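Local coordinates for protein putative glucoamylase (Bacteroides uniformis, PDB 4GL3) that is a putative glucoamylase of the six-hairpin glycosidase clan, probably hydrolysing glycosidic bonds in a carbohydrate substrate that is not established, at residues A[195-200]-A[218-223]; A[171-176]-A[187-192]; A[163-168]-A[209-214]. All coordinates share one frame; numbering follows the deposited sequence.

Contact 1: residues A[195-200]-A[218-223]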
loop_
_atom_site.group_PDB
_atom_site.type_symbol
_atom_site.label_atom_id
_atom_site.label_comp_id
_atom_site.label_asym_id
_atom_site.label_seq_id
_atom_site.Cartn_x
_atom_site.Cartn_y
_atom_site.Cartn_z
ATOM N N GLU A 195 -4.887 -4.985 6.204
ATOM C CA GLU A 195 -4.179 -3.892 5.546
ATOM C C GLU A 195 -4.729 -2.518 5.853
ATOM O O GLU A 195 -4.122 -1.543 5.419
ATOM C CB GLU A 195 -4.184 -4.085 4.005
ATOM C CG GLU A 195 -5.539 -3.781 3.318
ATOM C CD GLU A 195 -6.478 -4.977 3.192
ATOM O OE1 GLU A 195 -6.555 -5.794 4.127
ATOM O OE2 GLU A 195 -7.183 -5.063 2.158
ATOM N N CYS A 196 -5.856 -2.407 6.577
ATOM C CA CYS A 196 -6.565 -1.120 6.671
ATOM C C CYS A 196 -6.275 -0.259 7.906
ATOM O O CYS A 196 -7.053 0.619 8.220
ATOM C CB CYS A 196 -8.054 -1.436 6.671
ATOM S SG CYS A 196 -8.614 -2.399 5.276
ATOM N N HIS A 197 -5.209 -0.538 8.646
ATOM C CA HIS A 197 -4.912 0.187 9.895
ATOM C C HIS A 197 -4.971 1.724 9.728
ATOM O O HIS A 197 -5.504 2.483 10.598
ATOM C CB HIS A 197 -3.524 -0.256 10.399
ATOM C CG HIS A 197 -3.256 0.029 11.841
ATOM N ND1 HIS A 197 -2.007 -0.150 12.397
ATOM C CD2 HIS A 197 -4.064 0.453 12.846
ATOM C CE1 HIS A 197 -2.061 0.148 13.687
ATOM N NE2 HIS A 197 -3.301 0.496 13.990
ATOM N N ILE A 198 -4.444 2.169 8.592
ATOM C CA ILE A 198 -4.270 3.587 8.299
ATOM C C ILE A 198 -5.602 4.329 8.207
ATOM O O ILE A 198 -5.657 5.562 8.423
ATOM C CB ILE A 198 -3.438 3.802 6.983
ATOM C CG1 ILE A 198 -2.923 5.224 6.865
ATOM C CG2 ILE A 198 -4.252 3.507 5.731
ATOM C CD1 ILE A 198 -1.730 5.501 7.699
ATOM N N VAL A 199 -6.671 3.611 7.870
ATOM C CA VAL A 199 -7.971 4.225 7.852
ATOM C C VAL A 199 -8.361 4.783 9.228
ATOM O O VAL A 199 -8.906 5.889 9.322
ATOM C CB VAL A 199 -9.073 3.235 7.343
ATOM C CG1 VAL A 199 -10.422 3.963 7.247
ATOM C CG2 VAL A 199 -8.653 2.643 5.992
ATOM N N TYR A 200 -8.092 4.017 10.287
ATOM C CA TYR A 200 -8.401 4.459 11.652
ATOM C C TYR A 200 -7.459 5.553 12.117
ATOM O O TYR A 200 -7.906 6.497 12.778
ATOM C CB TYR A 200 -8.372 3.295 12.642
ATOM C CG TYR A 200 -9.604 2.421 12.522
ATOM C CD1 TYR A 200 -9.686 1.398 11.553
ATOM C CD2 TYR A 200 -10.723 2.644 13.325
ATOM C CE1 TYR A 200 -10.846 0.629 11.408
ATOM C CE2 TYR A 200 -11.881 1.874 13.180
ATOM C CZ TYR A 200 -11.952 0.877 12.231
ATOM O OH TYR A 200 -13.125 0.104 12.121
ATOM N N LYS A 218 -12.987 -0.276 20.059
ATOM C CA LYS A 218 -14.078 -1.272 19.930
ATOM C C LYS A 218 -14.309 -1.810 18.529
ATOM O O LYS A 218 -14.743 -2.922 18.370
ATOM C CB LYS A 218 -15.390 -0.675 20.416
ATOM C CG LYS A 218 -15.370 -0.360 21.886
ATOM C CD LYS A 218 -16.728 0.212 22.269
ATOM C CE LYS A 218 -16.956 0.237 23.763
ATOM N NZ LYS A 218 -16.417 1.520 24.309
ATOM N N GLY A 219 -14.032 -1.023 17.507
ATOM C CA GLY A 219 -14.249 -1.466 16.155
ATOM C C GLY A 219 -13.040 -2.155 15.533
ATOM O O GLY A 219 -13.090 -3.322 15.187
ATOM N N TRP A 220 -11.945 -1.426 15.355
ATOM C CA TRP A 220 -10.762 -2.017 14.781
ATOM C C TRP A 220 -10.207 -3.133 15.653
ATOM O O TRP A 220 -9.898 -4.201 15.138
ATOM C CB TRP A 220 -9.687 -0.970 14.526
ATOM C CG TRP A 220 -8.381 -1.474 14.094
ATOM C CD1 TRP A 220 -7.271 -1.571 14.873
ATOM C CD2 TRP A 220 -7.990 -1.929 12.789
ATOM N NE1 TRP A 220 -6.228 -2.008 14.148
ATOM C CE2 TRP A 220 -6.634 -2.271 12.869
ATOM C CE3 TRP A 220 -8.655 -2.112 11.585
ATOM C CZ2 TRP A 220 -5.918 -2.753 11.787
ATOM C CZ3 TRP A 220 -7.951 -2.584 10.501
ATOM C CH2 TRP A 220 -6.597 -2.911 10.606
ATOM N N ALA A 221 -10.098 -2.884 16.963
ATOM C CA ALA A 221 -9.264 -3.708 17.856
ATOM C C ALA A 221 -9.984 -4.848 18.555
ATOM O O ALA A 221 -9.656 -5.183 19.682
ATOM C CB ALA A 221 -8.560 -2.810 18.909
ATOM N N ASN A 222 -10.969 -5.448 17.926
ATOM C CA ASN A 222 -11.718 -6.537 18.565
ATOM C C ASN A 222 -12.297 -7.426 17.463
ATOM O O ASN A 222 -13.282 -7.061 16.839
ATOM C CB ASN A 222 -12.823 -6.005 19.496
ATOM C CG ASN A 222 -13.410 -7.111 20.364
ATOM O OD1 ASN A 222 -12.832 -8.173 20.473
ATOM N ND2 ASN A 222 -14.551 -6.865 20.981
ATOM N N ALA A 223 -11.641 -8.554 17.188
ATOM C CA ALA A 223 -11.991 -9.440 16.057
ATOM C C ALA A 223 -11.254 -10.757 16.196
ATOM O O ALA A 223 -10.226 -10.811 16.859
ATOM C CB ALA A 223 -11.672 -8.761 14.697
#

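Contact 2: residues A[171-176]-A[187-192]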
loop_
_atom_site.group_PDB
_atom_site.type_symbol
_atom_site.label_atom_id
_atom_site.label_comp_id
_atom_site.label_asym_id
_atom_site.label_seq_id
_atom_site.Cartn_x
_atom_site.Cartn_y
_atom_site.Cartn_z
ATOM N N GLN A 171 -21.659 4.689 14.863
ATOM C CA GLN A 171 -21.323 3.522 15.658
ATOM C C GLN A 171 -19.817 3.544 16.032
ATOM O O GLN A 171 -19.058 4.407 15.548
ATOM C CB GLN A 171 -21.558 2.250 14.822
ATOM C CG GLN A 171 -22.982 2.107 14.316
ATOM C CD GLN A 171 -23.157 0.957 13.340
ATOM O OE1 GLN A 171 -22.353 0.002 13.281
ATOM N NE2 GLN A 171 -24.246 1.030 12.575
ATOM N N ASP A 172 -19.396 2.548 16.821
ATOM C CA ASP A 172 -18.009 2.378 17.227
ATOM C C ASP A 172 -17.221 1.435 16.283
ATOM O O ASP A 172 -16.571 0.486 16.732
ATOM C CB ASP A 172 -17.963 1.873 18.675
ATOM C CG ASP A 172 -18.335 2.955 19.685
ATOM O OD1 ASP A 172 -17.915 4.104 19.494
ATOM O OD2 ASP A 172 -19.035 2.631 20.677
ATOM N N VAL A 173 -17.222 1.737 14.990
ATOM C CA VAL A 173 -16.475 0.984 13.996
ATOM C C VAL A 173 -16.594 1.838 12.724
ATOM O O VAL A 173 -17.442 2.740 12.625
ATOM C CB VAL A 173 -17.120 -0.416 13.777
ATOM C CG1 VAL A 173 -18.499 -0.275 13.156
ATOM C CG2 VAL A 173 -16.258 -1.345 12.937
HETATM N N MSE A 174 -15.740 1.566 11.760
HETATM C CA MSE A 174 -15.782 2.259 10.448
HETATM C C MSE A 174 -16.157 1.261 9.371
HETATM O O MSE A 174 -15.842 0.077 9.498
HETATM C CB MSE A 174 -14.436 2.936 10.095
HETATM C CG MSE A 174 -14.041 4.025 11.077
HETATM SE SE MSE A 174 -12.246 4.694 10.741
HETATM C CE MSE A 174 -12.732 6.015 9.385
ATOM N N TYR A 175 -16.915 1.749 8.375
ATOM C CA TYR A 175 -17.395 0.983 7.257
ATOM C C TYR A 175 -16.571 1.343 6.025
ATOM O O TYR A 175 -16.188 2.501 5.836
ATOM C CB TYR A 175 -18.920 1.239 7.024
ATOM C CG TYR A 175 -19.751 0.566 8.083
ATOM C CD1 TYR A 175 -19.964 1.188 9.334
ATOM C CD2 TYR A 175 -20.285 -0.711 7.875
ATOM C CE1 TYR A 175 -20.691 0.566 10.330
ATOM C CE2 TYR A 175 -20.992 -1.365 8.875
ATOM C CZ TYR A 175 -21.209 -0.732 10.102
ATOM O OH TYR A 175 -21.896 -1.375 11.098
ATOM N N TRP A 176 -16.358 0.327 5.193
ATOM C CA TRP A 176 -15.459 0.357 4.036
ATOM C C TRP A 176 -16.040 1.220 2.882
ATOM O O TRP A 176 -15.284 1.928 2.246
ATOM C CB TRP A 176 -15.167 -1.073 3.566
ATOM C CG TRP A 176 -14.005 -1.306 2.627
ATOM C CD1 TRP A 176 -13.749 -0.699 1.402
ATOM C CD2 TRP A 176 -12.962 -2.248 2.818
ATOM N NE1 TRP A 176 -12.615 -1.210 0.851
ATOM C CE2 TRP A 176 -12.099 -2.155 1.697
ATOM C CE3 TRP A 176 -12.684 -3.167 3.811
ATOM C CZ2 TRP A 176 -10.937 -2.924 1.574
ATOM C CZ3 TRP A 176 -11.526 -3.967 3.686
ATOM C CH2 TRP A 176 -10.675 -3.831 2.574
ATOM N N ASN A 187 -22.074 -2.997 3.644
ATOM C CA ASN A 187 -22.111 -3.422 5.049
ATOM C C ASN A 187 -20.822 -4.172 5.475
ATOM O O ASN A 187 -20.905 -5.224 6.105
ATOM C CB ASN A 187 -23.356 -4.310 5.315
ATOM C CG ASN A 187 -23.586 -4.530 6.790
ATOM O OD1 ASN A 187 -23.230 -3.673 7.587
ATOM N ND2 ASN A 187 -24.126 -5.664 7.164
ATOM N N HIS A 188 -19.648 -3.579 5.194
ATOM C CA HIS A 188 -18.353 -4.245 5.441
ATOM C C HIS A 188 -17.620 -3.443 6.544
ATOM O O HIS A 188 -17.056 -2.396 6.285
ATOM C CB HIS A 188 -17.589 -4.286 4.122
ATOM C CG HIS A 188 -16.365 -5.143 4.117
ATOM N ND1 HIS A 188 -15.584 -5.355 5.227
ATOM C CD2 HIS A 188 -15.737 -5.774 3.099
ATOM C CE1 HIS A 188 -14.559 -6.121 4.908
ATOM N NE2 HIS A 188 -14.626 -6.387 3.621
ATOM N N GLN A 189 -17.688 -3.922 7.785
ATOM C CA GLN A 189 -16.973 -3.289 8.889
ATOM C C GLN A 189 -15.458 -3.488 8.715
ATOM O O GLN A 189 -15.010 -4.574 8.308
ATOM C CB GLN A 189 -17.419 -3.909 10.195
ATOM C CG GLN A 189 -18.847 -3.629 10.624
ATOM C CD GLN A 189 -19.206 -4.334 11.947
ATOM O OE1 GLN A 189 -18.349 -4.592 12.772
ATOM N NE2 GLN A 189 -20.455 -4.684 12.109
ATOM N N ILE A 190 -14.678 -2.455 8.973
ATOM C CA ILE A 190 -13.220 -2.570 8.854
ATOM C C ILE A 190 -12.708 -3.063 10.209
ATOM O O ILE A 190 -12.669 -2.310 11.202
ATOM C CB ILE A 190 -12.571 -1.220 8.476
ATOM C CG1 ILE A 190 -13.188 -0.689 7.159
ATOM C CG2 ILE A 190 -11.014 -1.343 8.372
ATOM C CD1 ILE A 190 -12.703 0.690 6.744
ATOM N N LYS A 191 -12.340 -4.332 10.245
ATOM C CA LYS A 191 -11.952 -5.012 11.479
ATOM C C LYS A 191 -10.490 -5.430 11.339
ATOM O O LYS A 191 -10.063 -5.808 10.259
ATOM C CB LYS A 191 -12.779 -6.279 11.682
ATOM C CG LYS A 191 -14.262 -6.071 11.790
ATOM C CD LYS A 191 -14.736 -5.247 12.992
ATOM C CE LYS A 191 -14.802 -6.006 14.279
ATOM N NZ LYS A 191 -15.240 -5.155 15.447
ATOM N N GLY A 192 -9.725 -5.291 12.407
ATOM C CA GLY A 192 -8.275 -5.604 12.380
ATOM C C GLY A 192 -7.975 -7.083 12.549
ATOM O O GLY A 192 -8.858 -7.830 12.907
#

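Contact 3: residues A[163-168]-A[209-214]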
loop_
_atom_site.group_PDB
_atom_site.type_symbol
_atom_site.label_atom_id
_atom_site.label_comp_id
_atom_site.label_asym_id
_atom_site.label_seq_id
_atom_site.Cartn_x
_atom_site.Cartn_y
_atom_site.Cartn_z
ATOM N N GLU A 163 -14.517 13.150 4.964
ATOM C CA GLU A 163 -15.470 13.007 6.099
ATOM C C GLU A 163 -15.388 11.633 6.774
ATOM O O GLU A 163 -16.324 10.822 6.714
ATOM C CB GLU A 163 -16.907 13.277 5.646
ATOM C CG GLU A 163 -17.188 14.695 5.157
ATOM C CD GLU A 163 -18.525 14.752 4.426
ATOM O OE1 GLU A 163 -19.541 14.215 4.962
ATOM O OE2 GLU A 163 -18.539 15.268 3.290
ATOM N N TRP A 164 -14.264 11.371 7.435
ATOM C CA TRP A 164 -14.036 10.045 8.051
ATOM C C TRP A 164 -15.215 9.620 8.953
ATOM O O TRP A 164 -15.697 8.480 8.861
ATOM C CB TRP A 164 -12.704 10.032 8.836
ATOM C CG TRP A 164 -11.564 10.462 7.971
ATOM C CD1 TRP A 164 -10.977 11.676 7.948
ATOM C CD2 TRP A 164 -10.914 9.674 6.971
ATOM N NE1 TRP A 164 -10.019 11.732 6.962
ATOM C CE2 TRP A 164 -9.949 10.504 6.352
ATOM C CE3 TRP A 164 -11.072 8.355 6.517
ATOM C CZ2 TRP A 164 -9.142 10.057 5.292
ATOM C CZ3 TRP A 164 -10.291 7.903 5.463
ATOM C CH2 TRP A 164 -9.329 8.757 4.845
ATOM N N ASN A 165 -15.669 10.530 9.797
ATOM C CA ASN A 165 -16.653 10.134 10.801
ATOM C C ASN A 165 -18.014 9.787 10.219
ATOM O O ASN A 165 -18.755 9.026 10.847
ATOM C CB ASN A 165 -16.819 11.136 11.943
ATOM C CG ASN A 165 -17.513 10.511 13.140
ATOM O OD1 ASN A 165 -17.047 9.509 13.665
ATOM N ND2 ASN A 165 -18.632 11.109 13.586
ATOM N N PHE A 166 -18.333 10.295 9.018
ATOM C CA PHE A 166 -19.553 9.871 8.316
ATOM C C PHE A 166 -19.604 8.339 8.170
ATOM O O PHE A 166 -20.674 7.755 8.238
ATOM C CB PHE A 166 -19.602 10.546 6.941
ATOM C CG PHE A 166 -20.761 10.115 6.083
ATOM C CD1 PHE A 166 -22.056 10.608 6.337
ATOM C CD2 PHE A 166 -20.591 9.173 5.093
ATOM C CE1 PHE A 166 -23.110 10.217 5.546
ATOM C CE2 PHE A 166 -21.666 8.757 4.323
ATOM C CZ PHE A 166 -22.899 9.313 4.543
ATOM N N PHE A 167 -18.435 7.709 7.962
ATOM C CA PHE A 167 -18.347 6.301 7.681
ATOM C C PHE A 167 -18.457 5.404 8.895
ATOM O O PHE A 167 -18.377 4.154 8.773
ATOM C CB PHE A 167 -17.108 5.995 6.797
ATOM C CG PHE A 167 -17.201 6.628 5.453
ATOM C CD1 PHE A 167 -16.839 7.956 5.254
ATOM C CD2 PHE A 167 -17.781 5.946 4.402
ATOM C CE1 PHE A 167 -17.027 8.559 4.013
ATOM C CE2 PHE A 167 -17.898 6.506 3.172
ATOM C CZ PHE A 167 -17.524 7.828 2.972
ATOM N N THR A 168 -18.640 6.008 10.066
ATOM C CA THR A 168 -18.978 5.263 11.236
ATOM C C THR A 168 -20.490 4.932 11.375
ATOM O O THR A 168 -20.861 4.093 12.232
ATOM C CB THR A 168 -18.546 5.947 12.544
ATOM O OG1 THR A 168 -19.310 7.130 12.758
ATOM C CG2 THR A 168 -17.049 6.231 12.584
ATOM N N TYR A 209 -13.402 16.130 10.625
ATOM C CA TYR A 209 -14.402 15.063 10.783
ATOM C C TYR A 209 -13.774 13.841 11.491
ATOM O O TYR A 209 -13.786 12.742 10.962
ATOM C CB TYR A 209 -14.883 14.643 9.402
ATOM C CG TYR A 209 -15.510 15.752 8.622
ATOM C CD1 TYR A 209 -16.850 16.120 8.860
ATOM C CD2 TYR A 209 -14.777 16.463 7.653
ATOM C CE1 TYR A 209 -17.446 17.168 8.155
ATOM C CE2 TYR A 209 -15.362 17.516 6.946
ATOM C CZ TYR A 209 -16.692 17.846 7.183
ATOM O OH TYR A 209 -17.282 18.879 6.510
ATOM N N PRO A 210 -13.194 14.046 12.663
ATOM C CA PRO A 210 -12.481 12.943 13.350
ATOM C C PRO A 210 -13.432 11.907 13.967
ATOM O O PRO A 210 -14.591 12.222 14.291
ATOM C CB PRO A 210 -11.743 13.645 14.483
ATOM C CG PRO A 210 -12.614 14.831 14.795
ATOM C CD PRO A 210 -13.141 15.291 13.425
ATOM N N ILE A 211 -12.922 10.696 14.104
ATOM C CA ILE A 211 -13.596 9.617 14.847
ATOM C C ILE A 211 -13.333 9.715 16.345
ATOM O O ILE A 211 -12.316 10.239 16.784
ATOM C CB ILE A 211 -13.197 8.221 14.307
ATOM C CG1 ILE A 211 -11.672 7.972 14.530
ATOM C CG2 ILE A 211 -13.577 8.066 12.835
ATOM C CD1 ILE A 211 -11.246 6.550 14.363
ATOM N N ALA A 212 -14.277 9.215 17.137
ATOM C CA ALA A 212 -14.068 9.021 18.566
ATOM C C ALA A 212 -13.017 7.900 18.778
ATOM O O ALA A 212 -12.850 7.015 17.949
ATOM C CB ALA A 212 -15.410 8.683 19.274
ATOM N N GLU A 213 -12.309 7.946 19.895
ATOM C CA GLU A 213 -11.311 6.923 20.222
ATOM C C GLU A 213 -11.920 5.551 20.305
ATOM O O GLU A 213 -11.289 4.566 19.903
ATOM C CB GLU A 213 -10.631 7.250 21.571
ATOM C CG GLU A 213 -9.786 8.512 21.495
ATOM C CD GLU A 213 -9.449 9.063 22.867
ATOM O OE1 GLU A 213 -9.254 8.223 23.793
ATOM O OE2 GLU A 213 -9.394 10.314 23.007
ATOM N N SER A 214 -13.132 5.483 20.838
ATOM C CA SER A 214 -13.823 4.217 21.002
ATOM C C SER A 214 -14.090 3.495 19.639
ATOM O O SER A 214 -14.247 2.257 19.602
ATOM C CB SER A 214 -15.128 4.451 21.772
ATOM O OG SER A 214 -15.983 5.257 20.927
HETATM O O HOH W 1 -16.974 8.762 15.972
#

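Contact 1: residues A[195-200]-A[218-223]
Trp220, at the C-terminal end of helix 213-220, pushes its indole against Cys196, just before helix 197-205, and His197 and Tyr200 in its first turn. CG lies anti to the backbone N (chi1 173°), and the indole beyond it meets the other segment.

Two CH-pi contacts use opposite partners as donor. Trp220 CB sits over the centre of the Tyr200 ring, 3.6 Å from its centroid and only 6° off the ring normal. In return, His197 CA lies over one face of the indole, displaced toward the rim and 4.0 Å from the centroid of the Trp220 six-membered ring.

Ring contacts come next. The His197 imidazole is nearly parallel to the Trp220 five-membered ring, with planes 3° apart, but is slid so far that overlap is slight; His197 CD2 approaches Trp220 NE1 to 3.5 Å. Tyr200 meets the indole obliquely, its CE1 3.5 Å from Trp220 CE3. Cys196 adds an apolar touch, CB to Trp220 CZ3 at 4.0 Å, a small residue suited to the indole's far end.

Polar ends find partners elsewhere: His197 ND1 bonds Tyr256 and NE2 bonds Tyr216, while Tyr200 OH bonds Ile190 O and Met174 N. An alanine in place of Trp220 would probably open a gap beside Cys196 and His197, although its CB could still cover Tyr200.

The buried interface is thus held by dispersion and CH-pi attraction, while hydrogen bonds to other residues fix the imidazole and phenol that meet the indole from the same side.

Contact 2: residues A[171-176]-A[187-192]
Trp176 and His188 both carry CG anti to the backbone N (chi1 -165° and -169°), and their side chains run side by side, pointing the same way. Trp176 CE3 lies over one face of the imidazole, offset toward its rim and 3.7 Å from His188 CE1, with the two rings oblique at 41°. His188 ND1 also donates to Gln189 O at 3.2 Å, from above the carbonyl plane, which helps to fix the imidazole's rotation.

Along the backbone, Ile190 N donates to Met174 O at 2.8 Å and Trp176 N to His188 O at 3.0 Å. They flank Tyr175 and Gln189, the non-hydrogen-bonded pair of a single antiparallel bridge.

Tyr175 lies alongside Gln189, whose CG is 3.6 Å from Tyr175 CE2; the methylene suits an aromatic neighbour. The phenol's OH donates to Gln171 OE1 at 2.6 Å, in the ring plane, and so ties down the far end of the tyrosine. Val173 CG2 packs on Gln189 CB at 3.9 Å, and Ile190 CG1 touches Trp176 CB at 4.1 Å.

The bridge joins the loops before and after strand 177-178. Met174 and Ile190 pack on Ile124 of helix 124-140 and Val199 of helix 197-205, while Lys191 NZ reaches Gly219 O on helix 213-220.

Contact 3: residues A[163-168]-A[209-214]
Asn165 N donates a weak hydrogen bond to Tyr209 O (3.1 Å, 134° at the hydrogen), joining a 3-10 turn at 164-168 to the loop that leads into helix 213-220.

Glu163 and Tyr209 provide the main side-chain contact. They lie side by side, pointing the same way, and Glu163 CG sits over the centre of the phenol ring, 3.6 Å from its centroid and 5° off the normal. The aliphatic part of the glutamate thus serves as a CH-pi donor, while its carboxylate extends beyond, where OE1 takes a hydrogen bond from His98. Close to the backbone, Tyr209 CB meets Glu163 CA at 3.7 Å. Tyr209 O has Trp164 CB nearby as well, at 3.6 Å, and stands at the edge of the indole, near its plane.

At the other end of the turn, Thr168 CG2 touches Ile211 CG2 at 3.9 Å, an apolar meeting of two beta-branched residues. Thr168 OG1 lies between its backbone N and carbonyl carbon (chi1 68°), the crowded position, and is repaid there by a 2.7 Å hydrogen bond to Asn165 O, in the carbonyl plane. Since Thr168 N donates to the same oxygen, two bonds hold the turn closed. A water between Asn165 OD1 and Ala212 N is doubtful, being too near the oxygen of a side chain with alternate conformers.

Around the contact, Trp164 packs on Leu202 of helix 197-205 and Ala128 of helix 124-140, Ile211 leans on Tyr200 of helix 197-205, and Pro210 touches Arg412 of helix 404-412.

In the fold
The three contacts cluster on one side of the chain's centre, with contacts 1 and 2 centred about 8 Å apart, contacts 2 and 3 about 11 Å, and contacts 1 and 3 about 12 Å. Contact 2 closes before contact 1 opens and is nested within the loop closed by contact 3, whereas contacts 1 and 3 alternate along the chain and share helix 213-220. Phe167 O accepts from Tyr175 N, and Asp172 OD1 pairs with Ser214 OG, so the loops of contacts 2 and 3 are tied together. The result is a continuous unit binding helices 197-205 and 213-220 to the loops around strand 177-178, consistent with a helix-rich six-hairpin glycosidase.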